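Long-range contact in 3-methylaspartate ammonia-lyase (Citrobacter amalonaticus, PDB 1KKO), which catalyses the reversible, magnesium-dependent anti elimination of ammonia from L-threo-3-methylaspartate to give mesaconate: residues D81-L93 with R120-Y132. Residues are numbered along the deposited sequence; the frame is centred on the assembly and turned at random.
Sequences DPLFLAEHFIPFL and RIDGNLLHTAVRY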
loop_
_atom_site.group_PDB
_atom_site.type_symbol
_atom_site.label_atom_id
_atom_site.label_comp_id
_atom_site.label_asym_id
_atom_site.label_seq_id
_atom_site.Cartn_x
_atom_site.Cartn_y
_atom_site.Cartn_z
ATOM N N ASP A 81 -15.462 4.637 -18.283
ATOM C CA ASP A 81 -14.565 5.383 -19.130
ATOM C C ASP A 81 -13.344 4.512 -19.435
ATOM O O ASP A 81 -13.091 3.528 -18.755
ATOM C CB ASP A 81 -14.160 6.666 -18.434
ATOM C CG ASP A 81 -15.223 7.738 -18.505
ATOM O OD1 ASP A 81 -16.374 7.473 -18.926
ATOM O OD2 ASP A 81 -14.986 8.898 -18.136
ATOM N N PRO A 82 -12.590 4.887 -20.459
ATOM C CA PRO A 82 -11.436 4.096 -20.909
ATOM C C PRO A 82 -10.270 4.026 -19.926
ATOM O O PRO A 82 -10.243 4.788 -18.977
ATOM C CB PRO A 82 -10.981 4.848 -22.170
ATOM C CG PRO A 82 -12.075 5.734 -22.534
ATOM C CD PRO A 82 -12.817 6.078 -21.297
ATOM N N LEU A 83 -9.296 3.138 -20.145
ATOM C CA LEU A 83 -8.129 3.126 -19.263
ATOM C C LEU A 83 -7.468 4.498 -19.342
ATOM O O LEU A 83 -7.593 5.223 -20.335
ATOM C CB LEU A 83 -7.149 1.992 -19.565
ATOM C CG LEU A 83 -6.208 2.133 -20.771
ATOM C CD1 LEU A 83 -5.399 0.855 -20.887
ATOM C CD2 LEU A 83 -6.936 2.419 -22.065
ATOM N N PHE A 84 -6.748 4.810 -18.284
ATOM C CA PHE A 84 -6.250 6.143 -18.021
ATOM C C PHE A 84 -4.738 6.152 -17.962
ATOM O O PHE A 84 -4.147 5.684 -16.987
ATOM C CB PHE A 84 -6.850 6.595 -16.683
ATOM C CG PHE A 84 -6.467 7.973 -16.274
ATOM C CD1 PHE A 84 -7.070 9.075 -16.862
ATOM C CD2 PHE A 84 -5.528 8.179 -15.284
ATOM C CE1 PHE A 84 -6.716 10.355 -16.473
ATOM C CE2 PHE A 84 -5.180 9.458 -14.905
ATOM C CZ PHE A 84 -5.772 10.539 -15.500
ATOM N N LEU A 85 -4.118 6.704 -19.005
ATOM C CA LEU A 85 -2.658 6.758 -19.109
ATOM C C LEU A 85 -2.126 8.186 -19.006
ATOM O O LEU A 85 -2.630 9.096 -19.662
ATOM C CB LEU A 85 -2.205 6.117 -20.411
ATOM C CG LEU A 85 -2.603 4.647 -20.609
ATOM C CD1 LEU A 85 -1.894 4.099 -21.839
ATOM C CD2 LEU A 85 -2.284 3.792 -19.399
ATOM N N ALA A 86 -1.109 8.379 -18.168
ATOM C CA ALA A 86 -0.573 9.720 -17.915
ATOM C C ALA A 86 -0.033 10.431 -19.154
ATOM O O ALA A 86 -0.163 11.657 -19.281
ATOM C CB ALA A 86 0.494 9.666 -16.848
ATOM N N GLU A 87 0.558 9.673 -20.069
ATOM C CA GLU A 87 1.191 10.243 -21.252
ATOM C C GLU A 87 0.261 11.232 -21.916
ATOM O O GLU A 87 0.663 12.340 -22.249
ATOM C CB GLU A 87 1.559 9.143 -22.250
ATOM N N HIS A 88 -0.977 10.803 -22.111
ATOM C CA HIS A 88 -1.980 11.590 -22.792
ATOM C C HIS A 88 -2.503 12.703 -21.910
ATOM O O HIS A 88 -2.685 13.838 -22.349
ATOM C CB HIS A 88 -3.146 10.692 -23.192
ATOM N N PHE A 89 -2.729 12.388 -20.649
ATOM C CA PHE A 89 -3.395 13.343 -19.788
ATOM C C PHE A 89 -2.551 14.470 -19.218
ATOM O O PHE A 89 -3.095 15.523 -18.922
ATOM C CB PHE A 89 -4.169 12.603 -18.713
ATOM C CG PHE A 89 -5.491 12.103 -19.201
ATOM C CD1 PHE A 89 -6.578 12.957 -19.246
ATOM C CD2 PHE A 89 -5.646 10.799 -19.649
ATOM C CE1 PHE A 89 -7.795 12.520 -19.703
ATOM C CE2 PHE A 89 -6.878 10.355 -20.117
ATOM C CZ PHE A 89 -7.953 11.219 -20.140
ATOM N N ILE A 90 -1.242 14.289 -19.093
ATOM C CA ILE A 90 -0.408 15.340 -18.516
ATOM C C ILE A 90 -0.505 16.637 -19.349
ATOM O O ILE A 90 -0.836 17.692 -18.815
ATOM C CB ILE A 90 1.060 14.858 -18.312
ATOM C CG1 ILE A 90 1.140 13.816 -17.192
ATOM C CG2 ILE A 90 1.970 16.026 -17.962
ATOM C CD1 ILE A 90 0.833 14.377 -15.833
ATOM N N PRO A 91 -0.241 16.573 -20.653
ATOM C CA PRO A 91 -0.358 17.775 -21.488
ATOM C C PRO A 91 -1.771 18.343 -21.501
ATOM O O PRO A 91 -1.943 19.561 -21.450
ATOM C CB PRO A 91 0.024 17.285 -22.893
ATOM C CG PRO A 91 0.625 15.982 -22.731
ATOM C CD PRO A 91 0.209 15.405 -21.423
ATOM N N PHE A 92 -2.760 17.458 -21.567
ATOM C CA PHE A 92 -4.168 17.843 -21.552
ATOM C C PHE A 92 -4.467 18.655 -20.288
ATOM O O PHE A 92 -5.073 19.725 -20.343
ATOM C CB PHE A 92 -5.038 16.580 -21.617
ATOM C CG PHE A 92 -6.520 16.833 -21.482
ATOM C CD1 PHE A 92 -7.113 16.928 -20.234
ATOM C CD2 PHE A 92 -7.329 16.931 -22.611
ATOM C CE1 PHE A 92 -8.465 17.150 -20.106
ATOM C CE2 PHE A 92 -8.687 17.148 -22.489
ATOM C CZ PHE A 92 -9.256 17.256 -21.244
ATOM N N LEU A 93 -4.035 18.153 -19.136
ATOM C CA LEU A 93 -4.300 18.840 -17.873
ATOM C C LEU A 93 -3.552 20.164 -17.760
ATOM O O LEU A 93 -4.112 21.169 -17.299
ATOM C CB LEU A 93 -3.954 17.922 -16.700
ATOM C CG LEU A 93 -4.855 16.689 -16.583
ATOM C CD1 LEU A 93 -4.210 15.636 -15.670
ATOM C CD2 LEU A 93 -6.241 17.073 -16.084
ATOM N N ARG A 120 -16.845 20.442 -20.248
ATOM C CA ARG A 120 -16.598 19.694 -21.479
ATOM C C ARG A 120 -15.491 20.336 -22.312
ATOM O O ARG A 120 -15.476 21.557 -22.511
ATOM C CB ARG A 120 -17.866 19.568 -22.319
ATOM C CG ARG A 120 -18.890 18.635 -21.717
ATOM C CD ARG A 120 -20.239 18.697 -22.398
ATOM N NE ARG A 120 -21.194 17.791 -21.769
ATOM C CZ ARG A 120 -21.319 16.508 -22.082
ATOM N NH1 ARG A 120 -20.554 15.968 -23.018
ATOM N NH2 ARG A 120 -22.212 15.762 -21.450
ATOM N N ILE A 121 -14.570 19.503 -22.784
ATOM C CA ILE A 121 -13.443 19.937 -23.601
ATOM C C ILE A 121 -13.590 19.208 -24.921
ATOM O O ILE A 121 -13.667 17.976 -24.945
ATOM C CB ILE A 121 -12.098 19.539 -22.960
ATOM C CG1 ILE A 121 -11.949 20.144 -21.559
ATOM C CG2 ILE A 121 -10.938 19.954 -23.861
ATOM C CD1 ILE A 121 -11.754 21.630 -21.554
ATOM N N ASP A 122 -13.630 19.955 -26.016
ATOM C CA ASP A 122 -13.814 19.357 -27.333
ATOM C C ASP A 122 -15.085 18.490 -27.344
ATOM O O ASP A 122 -15.158 17.478 -28.050
ATOM C CB ASP A 122 -12.546 18.595 -27.770
ATOM C CG ASP A 122 -11.319 19.503 -27.840
ATOM O OD1 ASP A 122 -11.469 20.672 -28.271
ATOM O OD2 ASP A 122 -10.174 19.157 -27.469
ATOM N N GLY A 123 -16.082 18.911 -26.555
ATOM C CA GLY A 123 -17.398 18.287 -26.499
ATOM C C GLY A 123 -17.614 17.208 -25.451
ATOM O O GLY A 123 -18.756 16.842 -25.141
ATOM N N ASN A 124 -16.520 16.741 -24.875
ATOM C CA ASN A 124 -16.555 15.599 -23.972
ATOM C C ASN A 124 -16.344 15.955 -22.523
ATOM O O ASN A 124 -15.467 16.757 -22.212
ATOM C CB ASN A 124 -15.462 14.637 -24.391
ATOM C CG ASN A 124 -15.647 14.150 -25.802
ATOM O OD1 ASN A 124 -16.759 13.822 -26.203
ATOM N ND2 ASN A 124 -14.571 14.112 -26.564
ATOM N N LEU A 125 -17.157 15.370 -21.640
ATOM C CA LEU A 125 -16.969 15.537 -20.206
ATOM C C LEU A 125 -15.586 15.027 -19.901
ATOM O O LEU A 125 -15.065 14.140 -20.578
ATOM C CB LEU A 125 -17.947 14.703 -19.355
ATOM C CG LEU A 125 -19.370 15.186 -19.093
ATOM C CD1 LEU A 125 -20.082 14.135 -18.248
ATOM C CD2 LEU A 125 -19.424 16.558 -18.415
ATOM N N LEU A 126 -14.989 15.594 -18.876
ATOM C CA LEU A 126 -13.715 15.094 -18.436
ATOM C C LEU A 126 -13.843 13.624 -18.038
ATOM O O LEU A 126 -14.867 13.189 -17.502
ATOM C CB LEU A 126 -13.235 15.877 -17.231
ATOM C CG LEU A 126 -12.839 17.333 -17.475
ATOM C CD1 LEU A 126 -12.528 18.001 -16.161
ATOM C CD2 LEU A 126 -11.656 17.430 -18.434
ATOM N N HIS A 127 -12.789 12.874 -18.303
ATOM C CA HIS A 127 -12.718 11.484 -17.898
ATOM C C HIS A 127 -13.069 11.414 -16.412
ATOM O O HIS A 127 -12.677 12.287 -15.631
ATOM C CB HIS A 127 -11.298 10.993 -18.146
ATOM C CG HIS A 127 -11.112 9.514 -18.029
ATOM N ND1 HIS A 127 -11.242 8.821 -16.840
ATOM C CD2 HIS A 127 -10.779 8.597 -18.967
ATOM C CE1 HIS A 127 -10.983 7.544 -17.054
ATOM N NE2 HIS A 127 -10.709 7.380 -18.338
ATOM N N THR A 128 -13.789 10.376 -15.996
ATOM C CA THR A 128 -14.127 10.233 -14.588
ATOM C C THR A 128 -12.893 10.279 -13.695
ATOM O O THR A 128 -12.971 10.796 -12.597
ATOM C CB THR A 128 -14.903 8.931 -14.297
ATOM O OG1 THR A 128 -14.244 7.817 -14.909
ATOM C CG2 THR A 128 -16.309 9.001 -14.869
ATOM N N ALA A 129 -11.767 9.740 -14.156
ATOM C CA ALA A 129 -10.542 9.726 -13.346
ATOM C C ALA A 129 -10.038 11.127 -13.072
ATOM O O ALA A 129 -9.483 11.379 -12.019
ATOM C CB ALA A 129 -9.468 8.926 -14.028
ATOM N N VAL A 130 -10.174 12.017 -14.049
ATOM C CA VAL A 130 -9.754 13.405 -13.890
ATOM C C VAL A 130 -10.678 14.108 -12.890
ATOM O O VAL A 130 -10.227 14.800 -11.989
ATOM C CB VAL A 130 -9.732 14.134 -15.235
ATOM C CG1 VAL A 130 -9.483 15.640 -15.035
ATOM C CG2 VAL A 130 -8.689 13.516 -16.129
ATOM N N ARG A 131 -11.981 13.928 -13.044
ATOM C CA ARG A 131 -12.910 14.516 -12.110
ATOM C C ARG A 131 -12.666 13.953 -10.705
ATOM O O ARG A 131 -12.742 14.673 -9.715
ATOM C CB ARG A 131 -14.330 14.242 -12.566
ATOM C CG ARG A 131 -14.663 14.971 -13.855
ATOM C CD ARG A 131 -16.071 14.739 -14.280
ATOM N NE ARG A 131 -16.354 13.592 -15.116
ATOM C CZ ARG A 131 -17.487 12.877 -15.036
ATOM N NH1 ARG A 131 -18.411 13.100 -14.085
ATOM N NH2 ARG A 131 -17.671 11.903 -15.887
ATOM N N TYR A 132 -12.350 12.661 -10.624
ATOM C CA TYR A 132 -12.054 12.026 -9.348
ATOM C C TYR A 132 -10.853 12.704 -8.678
ATOM O O TYR A 132 -10.935 13.135 -7.528
ATOM C CB TYR A 132 -11.768 10.551 -9.593
ATOM C CG TYR A 132 -11.694 9.635 -8.401
ATOM C CD1 TYR A 132 -12.667 9.642 -7.416
ATOM C CD2 TYR A 132 -10.657 8.700 -8.296
ATOM C CE1 TYR A 132 -12.602 8.764 -6.350
ATOM C CE2 TYR A 132 -10.598 7.802 -7.247
ATOM C CZ TYR A 132 -11.581 7.835 -6.268
ATOM O OH TYR A 132 -11.569 6.958 -5.206
HETATM O O HOH W 1 -16.558 11.109 -18.441
HETATM O O HOH W 2 -15.718 5.377 -15.376
#
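His-127 packs against Asp-81, Pro-82, Phe-84 and Phe-89. Its ring uses both faces and both nitrogens. NE2 donates to Pro-82 O at 2.7 Å, with the oxygen almost in the ring plane. Over one face lies Asp-81 CB, 3.7 Å from the ring centroid, a CH-pi contact. The opposite face receives the edge of Phe-84, in an edge-to-face pair with planes at 56°. The Phe-89 ring completes the aromatic cluster, oblique to the His-127 ring, centroids 5.7 Å apart. Phe-89 CZ also touches His-127 CB at 3.9 Å.

His-127 is the N-cap of helix 128-146, and its ND1 caps the helix by accepting from Ala-129 N at 2.9 Å. The NE2 and ND1 bonds fix the ring's rotation. Its CG stands anti to the backbone N (chi1 -169°), which carries the imidazole out to the 81-84 loop. Asp-81 OD2 accepts from Thr-128 N at 2.9 Å, on the anti side and 27° out of the carboxylate plane. The negative charge probably interacts favourably with the helix dipole.

All this lies in the N-terminal domain of an enolase-superfamily enzyme, beside the TIM barrel. Thr-128 is about 10 Å, between side chains, from the proton acceptor Lys-331.

Toward Leu-93 and Phe-92 the contact is apolar. Ala-129 CB sits over a face of the Phe-84 ring. Val-130 divides its branches: CG2 meets Phe-84 and Phe-89, CG1 meets Leu-93 CD2. One turn on from Phe-89, the Phe-92 ring meets residues ahead of helix 128-146: Leu-126 CD2 at its edge, 3.6 Å from Phe-92 CE1, and Ile-121 CG2 obliquely.

Round Asp-81, a water donates to its OD2 and to Leu-126 O and accepts from Arg-131 NH2. Arg-131 NE also donates to Leu-126 O, and NH1 salt-bridges Asp-117.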